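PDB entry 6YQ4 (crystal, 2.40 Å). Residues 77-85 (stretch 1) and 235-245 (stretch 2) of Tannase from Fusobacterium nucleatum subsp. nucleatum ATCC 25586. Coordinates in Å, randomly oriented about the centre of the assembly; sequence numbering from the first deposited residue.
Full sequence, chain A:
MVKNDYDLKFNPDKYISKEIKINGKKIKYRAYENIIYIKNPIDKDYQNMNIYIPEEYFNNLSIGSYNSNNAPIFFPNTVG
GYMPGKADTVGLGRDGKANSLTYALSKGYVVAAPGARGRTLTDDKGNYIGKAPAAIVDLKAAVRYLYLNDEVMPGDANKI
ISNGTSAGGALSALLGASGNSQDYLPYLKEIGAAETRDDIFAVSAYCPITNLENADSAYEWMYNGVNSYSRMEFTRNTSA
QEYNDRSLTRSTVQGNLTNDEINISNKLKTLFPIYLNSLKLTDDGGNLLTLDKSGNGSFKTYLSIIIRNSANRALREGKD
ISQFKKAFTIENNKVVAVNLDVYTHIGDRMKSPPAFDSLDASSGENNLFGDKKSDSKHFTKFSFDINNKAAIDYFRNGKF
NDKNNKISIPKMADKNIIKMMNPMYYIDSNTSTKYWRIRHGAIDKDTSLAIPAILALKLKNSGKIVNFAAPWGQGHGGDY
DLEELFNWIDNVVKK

Stretch 1 (77-85) NTVGGYMPG
Stretch 2, residues 235-245: TRNTSAQEYND

Stretch 1 is an irregular loop packed against Ala240, the short helix running through Gln241 to Asn244 and the turn preceding it in stretch 2, burying 379 Å² in all; the backbones come closest at Gly80 and Ala240, with CA atoms 3.9 Å apart. Asn77 (chi1 p) steadies the loop, its OD1 accepting from Val79 N at 2.9 Å. Thr78 O lies 3.6 Å from Ala240 CB and 2.5 Å from a water that donates to it and weakly accepts from Asn244 ND2 (3.2 Å). Val79 (t) has its CA-to-CB bond directed away, but Asn244 ND2 donates to Val79 O at 3.1 Å (154°), with Asn244 at chi1 m, chi2 2°; Asn244 OD1 is buried without a partner. Extended Gly80 (-137/148) must be bare, since a CB would lie 2.5 Å from Ala240 O; its N sits 3.4 Å from Ala240 CB. A type I' turn, Gly80 to Met83, closes with Met83 N to Gly80 O at 3.0 Å. Within it, Gly81 (67/5), whose positive phi favours glycine, lays CA 3.5 Å from the Tyr243 (chi1 m, chi2 -82°) ring centroid, over one face; a CB would strike Tyr243 CE2. The long, flexible, apolar Met83 (m, m, m), CA-to-CB toward stretch 2, has the largest covered area (74 Å²), CG 4.1 Å from Tyr243 CE2 and CE 3.3 Å from Thr238 O.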

# COMPACT_ATOMS: atom_id res chain seq x y z
N ASN A 77 -8.64 -4.52 -1.31
CA ASN A 77 -9.16 -3.16 -1.44
C ASN A 77 -8.68 -2.55 -2.75
O ASN A 77 -7.70 -3.00 -3.34
CB ASN A 77 -8.79 -2.27 -0.23
CG ASN A 77 -7.39 -1.66 -0.33
OD1 ASN A 77 -7.17 -0.75 -1.13
ND2 ASN A 77 -6.45 -2.11 0.54
N THR A 78 -9.40 -1.52 -3.23
CA THR A 78 -9.16 -0.96 -4.56
C THR A 78 -8.60 0.45 -4.52
O THR A 78 -8.57 1.13 -5.56
CB THR A 78 -10.44 -0.99 -5.41
OG1 THR A 78 -11.40 -0.03 -4.93
CG2 THR A 78 -11.07 -2.39 -5.41
N VAL A 79 -8.14 0.91 -3.35
CA VAL A 79 -7.74 2.30 -3.16
C VAL A 79 -6.46 2.61 -3.93
O VAL A 79 -5.49 1.83 -3.91
CB VAL A 79 -7.55 2.57 -1.66
CG1 VAL A 79 -6.84 3.90 -1.42
CG2 VAL A 79 -8.88 2.47 -0.94
N GLY A 80 -6.46 3.72 -4.64
CA GLY A 80 -5.25 4.28 -5.19
C GLY A 80 -5.25 5.78 -4.97
O GLY A 80 -6.31 6.42 -4.94
N GLY A 81 -4.07 6.34 -4.78
CA GLY A 81 -3.95 7.76 -4.58
C GLY A 81 -4.54 8.27 -3.28
O GLY A 81 -4.54 9.49 -3.06
N TYR A 82 -5.01 7.39 -2.42
CA TYR A 82 -5.75 7.73 -1.22
C TYR A 82 -7.10 8.32 -1.56
O TYR A 82 -7.70 9.05 -0.75
CB TYR A 82 -4.96 8.66 -0.29
CG TYR A 82 -3.85 7.92 0.41
CD1 TYR A 82 -4.11 7.05 1.47
CD2 TYR A 82 -2.53 8.05 -0.01
CE1 TYR A 82 -3.09 6.34 2.09
CE2 TYR A 82 -1.50 7.34 0.61
CZ TYR A 82 -1.78 6.50 1.66
OH TYR A 82 -0.74 5.82 2.28
N MET A 83 -7.58 8.01 -2.75
CA MET A 83 -8.87 8.38 -3.30
C MET A 83 -9.91 7.33 -2.93
O MET A 83 -9.56 6.18 -2.63
CB MET A 83 -8.75 8.49 -4.82
CG MET A 83 -7.93 9.67 -5.26
SD MET A 83 -8.88 11.20 -5.11
CE MET A 83 -10.10 10.97 -6.38
N PRO A 84 -11.19 7.69 -2.94
CA PRO A 84 -12.24 6.70 -2.64
C PRO A 84 -12.14 5.47 -3.55
O PRO A 84 -11.97 5.58 -4.77
CB PRO A 84 -13.54 7.47 -2.92
CG PRO A 84 -13.16 8.90 -2.83
CD PRO A 84 -11.75 8.99 -3.33
N GLY A 85 -12.31 4.30 -2.95
CA GLY A 85 -12.24 3.10 -3.75
C GLY A 85 -13.44 2.19 -3.60
O GLY A 85 -13.78 1.78 -2.49
N THR A 235 -3.43 14.78 -11.03
CA THR A 235 -4.06 15.97 -10.47
C THR A 235 -4.82 15.60 -9.20
O THR A 235 -4.90 14.42 -8.79
CB THR A 235 -5.02 16.62 -11.48
OG1 THR A 235 -6.24 15.88 -11.53
CG2 THR A 235 -4.41 16.66 -12.87
N ARG A 236 -5.41 16.63 -8.59
CA ARG A 236 -6.21 16.43 -7.39
C ARG A 236 -7.26 15.36 -7.61
O ARG A 236 -7.59 14.60 -6.69
CB ARG A 236 -6.88 17.75 -6.98
CG ARG A 236 -7.95 17.58 -5.90
CD ARG A 236 -8.57 18.90 -5.49
NE ARG A 236 -9.38 18.79 -4.27
CZ ARG A 236 -10.64 18.35 -4.24
NH1 ARG A 236 -11.23 17.94 -5.36
NH2 ARG A 236 -11.31 18.31 -3.09
N ASN A 237 -7.75 15.24 -8.85
CA ASN A 237 -8.96 14.50 -9.16
C ASN A 237 -8.69 13.21 -9.93
O ASN A 237 -9.63 12.61 -10.47
CB ASN A 237 -9.89 15.42 -9.92
CG ASN A 237 -10.15 16.71 -9.16
OD1 ASN A 237 -10.80 16.70 -8.11
ND2 ASN A 237 -9.61 17.83 -9.66
N THR A 238 -7.44 12.77 -9.97
CA THR A 238 -7.08 11.48 -10.55
C THR A 238 -7.76 10.35 -9.78
O THR A 238 -7.69 10.28 -8.55
CB THR A 238 -5.56 11.34 -10.51
OG1 THR A 238 -4.96 12.44 -11.21
CG2 THR A 238 -5.08 10.01 -11.12
N SER A 239 -8.43 9.46 -10.51
CA SER A 239 -9.12 8.36 -9.85
C SER A 239 -8.13 7.30 -9.36
O SER A 239 -6.96 7.26 -9.75
CB SER A 239 -10.12 7.71 -10.81
OG SER A 239 -9.42 6.90 -11.73
N ALA A 240 -8.64 6.43 -8.47
CA ALA A 240 -7.87 5.30 -7.92
C ALA A 240 -7.21 4.46 -9.01
O ALA A 240 -5.99 4.22 -8.98
CB ALA A 240 -8.80 4.42 -7.07
N GLN A 241 -8.01 3.98 -9.97
CA GLN A 241 -7.53 3.11 -11.03
C GLN A 241 -6.36 3.73 -11.80
O GLN A 241 -5.39 3.03 -12.14
CB GLN A 241 -8.68 2.78 -11.98
CG GLN A 241 -10.05 2.53 -11.28
CD GLN A 241 -10.74 3.80 -10.74
OE1 GLN A 241 -10.95 3.95 -9.54
NE2 GLN A 241 -11.09 4.71 -11.64
N GLU A 242 -6.41 5.04 -12.07
CA GLU A 242 -5.32 5.65 -12.82
C GLU A 242 -4.05 5.80 -12.00
O GLU A 242 -2.99 6.03 -12.59
CB GLU A 242 -5.70 7.03 -13.35
CG GLU A 242 -7.12 7.15 -13.85
CD GLU A 242 -7.44 8.57 -14.28
OE1 GLU A 242 -6.50 9.33 -14.55
OE2 GLU A 242 -8.64 8.92 -14.34
N TYR A 243 -4.12 5.72 -10.68
CA TYR A 243 -2.88 5.74 -9.91
C TYR A 243 -2.18 4.40 -9.94
O TYR A 243 -0.94 4.34 -9.87
CB TYR A 243 -3.17 6.09 -8.47
CG TYR A 243 -3.30 7.54 -8.15
CD1 TYR A 243 -2.17 8.30 -7.94
CD2 TYR A 243 -4.54 8.13 -8.00
CE1 TYR A 243 -2.26 9.61 -7.62
CE2 TYR A 243 -4.65 9.43 -7.69
CZ TYR A 243 -3.51 10.18 -7.49
OH TYR A 243 -3.62 11.49 -7.17
N ASN A 244 -2.96 3.32 -10.01
CA ASN A 244 -2.55 1.94 -9.79
C ASN A 244 -2.33 1.14 -11.07
O ASN A 244 -1.52 0.21 -11.08
CB ASN A 244 -3.61 1.22 -8.94
CG ASN A 244 -3.59 1.66 -7.48
OD1 ASN A 244 -2.81 2.53 -7.09
ND2 ASN A 244 -4.45 1.07 -6.69
N ASP A 245 -3.02 1.48 -12.15
CA ASP A 245 -2.90 0.76 -13.42
C ASP A 245 -2.10 1.62 -14.40
O ASP A 245 -2.67 2.39 -15.18
CB ASP A 245 -4.26 0.44 -13.98
CG ASP A 245 -4.19 -0.47 -15.19
OD1 ASP A 245 -5.20 -1.15 -15.49
OD2 ASP A 245 -3.11 -0.50 -15.83
O HOH W 1 -7.48 0.79 -7.73